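Local coordinates for protein cystathionine beta-lyases/cystathionine gamma-synthases (PDB 5X5H) that probably makes L,L-cystathionine and succinate from O-succinyl-L-homoserine and L-cysteine with the help of pyridoxal 5'-phosphate, a step of methionine biosynthesis, at residues 161-164 against 165-169; 17-20 against 21-24; 317-320 against 321-324. All blocks are in the same frame, centred on the assembly; numbering follows the deposited sequence.

Contact 1: residues 161-164 against 165-169; sequences DIEA and VAKLT
Val165 N donates to Asp161 O at 3.0 Å, and this bond opens helix 162-167, the helix of a beta-alpha-beta unit between strands 144-150 and 175-179. The next backbone bonds follow the same i to i+4 pattern. Ala166 N reaches Ile162 O at 2.8 Å and Lys167 N reaches Glu163 O at 3.0 Å. The bond from Leu168 N to Ala164 O is weak.

Asp161 is the N-cap. Asp161 OD1 accepts from Ala164 N at 3.1 Å, the donor standing above the carboxylate plane. Its other oxygen, OD2, forms a salt bridge with Lys297.

The apolar face of the helix is turned to the sheet. Ile162, Val165 and Ala166 all touch Leu176 of strand 175-179. Leu168 packs on helix 133-139 through Val133 and Val136.

One charged pair lies on the outer side, where Lys167 is exposed. The side chains of Glu163 and Lys167 run side by side in the same direction. The Glu163 chain is extended, with CG anti to the backbone N (chi1 -176°). The Lys167 chain bends only at its last torsion, chi4 -39°. The resulting salt bridge is long and its hydrogen bond weak, with NZ of Lys167 3.4 Å from OE2 of Glu163.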
# COMPACT_ATOMS: atom_id res chain seq x y z
N ASP A 161 21.41 9.88 33.65
CA ASP A 161 20.98 8.92 34.60
C ASP A 161 19.49 9.10 34.85
O ASP A 161 19.05 10.01 35.56
CB ASP A 161 21.78 9.10 35.93
CG ASP A 161 21.53 8.04 36.93
OD1 ASP A 161 20.44 7.46 37.05
OD2 ASP A 161 22.52 7.80 37.78
N ILE A 162 18.70 8.24 34.16
CA ILE A 162 17.23 8.46 34.17
C ILE A 162 16.66 8.39 35.61
O ILE A 162 15.84 9.24 35.96
CB ILE A 162 16.55 7.43 33.25
CG1 ILE A 162 16.95 7.65 31.80
CG2 ILE A 162 15.03 7.57 33.33
CD1 ILE A 162 16.71 6.47 30.89
N GLU A 163 17.05 7.40 36.37
CA GLU A 163 16.49 7.16 37.72
C GLU A 163 16.86 8.38 38.57
O GLU A 163 16.04 8.87 39.34
CB GLU A 163 17.04 5.85 38.28
CG GLU A 163 16.40 5.52 39.63
CD GLU A 163 16.90 4.22 40.22
OE1 GLU A 163 17.57 3.42 39.52
OE2 GLU A 163 16.55 3.95 41.37
N ALA A 164 18.09 8.87 38.45
CA ALA A 164 18.48 9.98 39.25
C ALA A 164 17.72 11.26 38.94
O ALA A 164 17.34 11.99 39.84
CB ALA A 164 19.95 10.26 39.13
N VAL A 165 17.49 11.58 37.65
CA VAL A 165 16.72 12.68 37.29
C VAL A 165 15.27 12.51 37.65
O VAL A 165 14.68 13.48 38.11
CB VAL A 165 16.92 13.00 35.76
CG1 VAL A 165 15.91 13.98 35.28
CG2 VAL A 165 18.39 13.39 35.48
N ALA A 166 14.72 11.30 37.52
CA ALA A 166 13.33 11.08 37.97
C ALA A 166 13.15 11.41 39.46
O ALA A 166 12.14 12.01 39.81
CB ALA A 166 12.92 9.68 37.71
N LYS A 167 14.10 10.97 40.28
CA LYS A 167 14.04 11.32 41.72
C LYS A 167 13.92 12.81 41.96
O LYS A 167 13.26 13.28 42.93
CB LYS A 167 15.26 10.80 42.49
CG LYS A 167 15.30 9.29 42.68
CD LYS A 167 16.58 8.85 43.47
CE LYS A 167 16.94 7.36 43.43
NZ LYS A 167 15.71 6.52 43.51
N LEU A 168 14.56 13.65 41.14
CA LEU A 168 14.40 15.10 41.26
C LEU A 168 13.00 15.68 41.12
O LEU A 168 12.71 16.81 41.49
CB LEU A 168 15.28 15.89 40.28
CG LEU A 168 16.74 15.52 40.31
CD1 LEU A 168 17.48 16.30 39.26
CD2 LEU A 168 17.41 15.80 41.69
N THR A 169 12.13 14.93 40.43
CA THR A 169 10.78 15.42 40.26
C THR A 169 9.86 15.18 41.47
O THR A 169 8.79 15.80 41.52
CB THR A 169 10.07 14.77 39.02
OG1 THR A 169 9.80 13.39 39.30
CG2 THR A 169 10.91 15.01 37.76

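Contact 2: residues 17-20 against 21-24; sequences AGYE and PDDY
Tyr19 reaches along the chain to Pro21 and Asp22, and its ring lies alongside them. Its CB leads away from the backbone with CG anti to the backbone N (chi1 177°), on the side of the carbonyl carbon. The ring is thereby carried forward beside the residues that follow. At Tyr19 CD2 the nearest atom ahead is Pro21 N, at 4.1 Å. Tyr19 CE2 comes closer and lies 3.6 Å from Pro21 CA. The proline ring itself is met more loosely, with CE2 of Tyr19 4.4 Å from CD of Pro21. Tyr19 CZ lies 3.7 Å from Asp22 N.

At the tip, Tyr19 OH accepts the backbone N-H of Asp22, with 3.0 Å between OH and Asp22 N and an N-H...O angle of 147°. The same hydroxyl is hydrogen-bonded to Ser27 O, so it joins two points of the loop between helix 10-16 and strand 45-46. Asp22 then starts an Asx turn. Asp22 OD1 accepts from Tyr24 N at 2.9 Å, and the donor stands above the carboxylate plane. OD1 also accepts from Gly26 N, so two backbone N-H groups hold the carboxylate. At the interface with a second subunit, Asp22 O accepts from Arg47 of that chain, and the Tyr24 rings of the two subunits meet.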
# COMPACT_ATOMS: atom_id res chain seq x y z
N ALA A 17 1.96 -8.79 20.74
CA ALA A 17 1.28 -7.98 21.78
C ALA A 17 0.15 -7.12 21.27
O ALA A 17 -0.66 -6.66 22.08
CB ALA A 17 2.27 -7.11 22.55
N GLY A 18 0.16 -6.80 20.02
CA GLY A 18 -0.81 -5.93 19.40
C GLY A 18 -2.01 -6.53 18.74
O GLY A 18 -3.05 -5.84 18.60
N TYR A 19 -1.86 -7.70 18.30
CA TYR A 19 -2.87 -8.42 17.49
C TYR A 19 -2.72 -9.90 17.68
O TYR A 19 -1.63 -10.42 17.56
CB TYR A 19 -2.77 -8.04 16.01
CG TYR A 19 -3.75 -8.80 15.11
CD1 TYR A 19 -4.99 -8.34 14.93
CD2 TYR A 19 -3.30 -9.90 14.40
CE1 TYR A 19 -5.90 -9.04 14.15
CE2 TYR A 19 -4.15 -10.68 13.58
CZ TYR A 19 -5.48 -10.22 13.46
OH TYR A 19 -6.34 -10.97 12.67
N GLU A 20 -3.86 -10.54 17.93
CA GLU A 20 -3.99 -11.95 17.74
C GLU A 20 -5.02 -12.26 16.64
O GLU A 20 -5.94 -11.48 16.52
CB GLU A 20 -4.35 -12.63 19.04
CG GLU A 20 -5.67 -12.35 19.59
CD GLU A 20 -5.98 -13.18 20.90
OE1 GLU A 20 -5.93 -14.40 20.88
OE2 GLU A 20 -6.22 -12.54 21.93
N PRO A 21 -4.79 -13.37 15.94
CA PRO A 21 -5.71 -13.69 14.83
C PRO A 21 -7.14 -13.55 15.28
O PRO A 21 -7.57 -14.17 16.34
CB PRO A 21 -5.36 -15.09 14.42
CG PRO A 21 -3.88 -15.08 14.73
CD PRO A 21 -3.70 -14.36 16.00
N ASP A 22 -7.92 -12.71 14.59
CA ASP A 22 -9.23 -12.29 15.10
C ASP A 22 -10.27 -13.44 15.08
O ASP A 22 -10.07 -14.52 14.54
CB ASP A 22 -9.67 -11.01 14.46
CG ASP A 22 -10.15 -11.11 13.07
OD1 ASP A 22 -10.64 -12.17 12.62
OD2 ASP A 22 -9.99 -10.12 12.29
N ASP A 23 -11.42 -13.10 15.67
CA ASP A 23 -12.54 -14.05 15.79
C ASP A 23 -13.52 -13.95 14.62
O ASP A 23 -14.62 -14.54 14.66
CB ASP A 23 -13.31 -13.67 17.10
CG ASP A 23 -12.55 -14.16 18.35
OD1 ASP A 23 -11.79 -15.18 18.26
OD2 ASP A 23 -12.67 -13.52 19.43
N TYR A 24 -13.14 -13.31 13.53
CA TYR A 24 -13.94 -13.16 12.36
C TYR A 24 -13.33 -14.03 11.32
O TYR A 24 -13.73 -15.20 11.19
CB TYR A 24 -14.09 -11.71 11.98
CG TYR A 24 -15.26 -11.35 11.11
CD1 TYR A 24 -16.57 -11.57 11.57
CD2 TYR A 24 -15.10 -10.78 9.86
CE1 TYR A 24 -17.65 -11.14 10.82
CE2 TYR A 24 -16.17 -10.40 9.09
CZ TYR A 24 -17.46 -10.63 9.58
OH TYR A 24 -18.58 -10.22 8.79

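Contact 3: residues 317-320 against 321-324; sequences AKKF and CTST
Lys319 O takes hydroxyl bonds from both Ser323 and Thr322. Ser323 OG lies 2.6 Å and Thr322 OG1 3.2 Å from Lys319 O. They come from opposite faces of the carbonyl plane, and both lie well out of it (37° and 36°). Ser323 OG is beside its own backbone N (chi1 -65°), which turns the hydroxyl back toward the preceding turn. The Lys319 chain passes close by, with Lys319 CE 3.8 Å from Ser323 OG, and crosses the Thr322 side chain at about a right angle.

The backbone frames this group. Cys321 N donates to Ala317 O at 3.0 Å, and Thr322 N to Lys318 O at 3.2 Å. Ser323 N donates to Phe320 O at 3.1 Å, an i to i+3 bond. Thr324 CG2 sits over one face of the buried Phe320 ring, offset toward its rim.

Further out, Asn385 holds two of the polar ends: its backbone O accepts from Lys319 NZ, and its ND2 bonds Ser323 OG. Phe320 also packs on Phe310, Leu340 and helix 372-384. Pro43 of a third subunit covers Lys318, Cys321 and Thr322. The arrangement is that of a helix C-terminus, here the end of helix 313-323, where serine and threonine hydroxyls bond back to a carbonyl of the last turn.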
# COMPACT_ATOMS: atom_id res chain seq x y z
N ALA A 317 36.13 15.80 8.15
CA ALA A 317 34.74 15.28 8.44
C ALA A 317 33.93 15.22 7.12
O ALA A 317 33.35 14.18 6.79
CB ALA A 317 34.08 16.07 9.43
N LYS A 318 33.96 16.28 6.31
CA LYS A 318 33.23 16.31 5.08
C LYS A 318 33.75 15.43 4.04
O LYS A 318 33.00 14.79 3.29
CB LYS A 318 33.05 17.75 4.56
CG LYS A 318 32.25 18.59 5.45
CD LYS A 318 32.17 20.00 4.83
CE LYS A 318 30.95 20.03 3.94
NZ LYS A 318 30.74 21.44 3.38
N LYS A 319 35.09 15.29 3.93
CA LYS A 319 35.68 14.38 2.96
C LYS A 319 35.32 12.88 3.31
O LYS A 319 35.10 12.04 2.39
CB LYS A 319 37.22 14.58 2.91
CG LYS A 319 37.95 13.71 1.92
CD LYS A 319 37.40 13.88 0.51
CE LYS A 319 38.18 13.16 -0.60
NZ LYS A 319 39.68 12.99 -0.45
N PHE A 320 35.31 12.62 4.64
CA PHE A 320 34.92 11.24 5.09
C PHE A 320 33.47 10.98 4.62
O PHE A 320 33.20 9.91 4.07
CB PHE A 320 35.05 11.10 6.53
CG PHE A 320 34.72 9.71 7.02
CD1 PHE A 320 35.61 8.65 6.88
CD2 PHE A 320 33.49 9.50 7.60
CE1 PHE A 320 35.30 7.37 7.43
CE2 PHE A 320 33.16 8.23 8.11
CZ PHE A 320 34.04 7.16 7.99
N CYS A 321 32.64 11.99 4.79
CA CYS A 321 31.25 11.89 4.35
C CYS A 321 31.09 11.55 2.88
O CYS A 321 30.13 10.80 2.52
CB CYS A 321 30.43 13.11 4.76
SG CYS A 321 30.05 13.26 6.44
N THR A 322 31.92 12.07 1.99
CA THR A 322 31.80 11.82 0.58
C THR A 322 32.67 10.67 0.04
O THR A 322 32.65 10.33 -1.16
CB THR A 322 32.09 13.08 -0.28
OG1 THR A 322 33.45 13.46 -0.01
CG2 THR A 322 31.18 14.22 0.14
N SER A 323 33.40 9.98 0.93
CA SER A 323 34.32 8.92 0.55
C SER A 323 33.78 7.49 0.73
O SER A 323 34.31 6.54 0.19
CB SER A 323 35.59 9.01 1.31
OG SER A 323 36.25 10.21 0.94
N THR A 324 32.78 7.36 1.60
CA THR A 324 32.21 6.03 1.85
C THR A 324 31.45 5.57 0.63
O THR A 324 30.77 6.42 -0.08
CB THR A 324 31.31 6.00 3.09
OG1 THR A 324 30.33 7.05 2.99
CG2 THR A 324 32.13 6.16 4.31

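From the N terminus, contact 2 comes first, in the loop after helix 10-16, where it closes a short turn against a second subunit. Contact 1 follows on helix 162-167, which links strands 144-150 and 175-179 of the larger sheet and packs against it. Contact 3 is last, at the end of helix 313-323, beside the smaller sheet and helix 372-384. The three lie in series along the chain and neither nest nor cross. None touches another: the nearest atoms of contacts 1 and 2 are about 22 Å apart, and contacts 2 and 3 lie on opposite sides of the chain's centre. Contacts 2 and 3 each meet a different neighbouring subunit; contact 1 meets none.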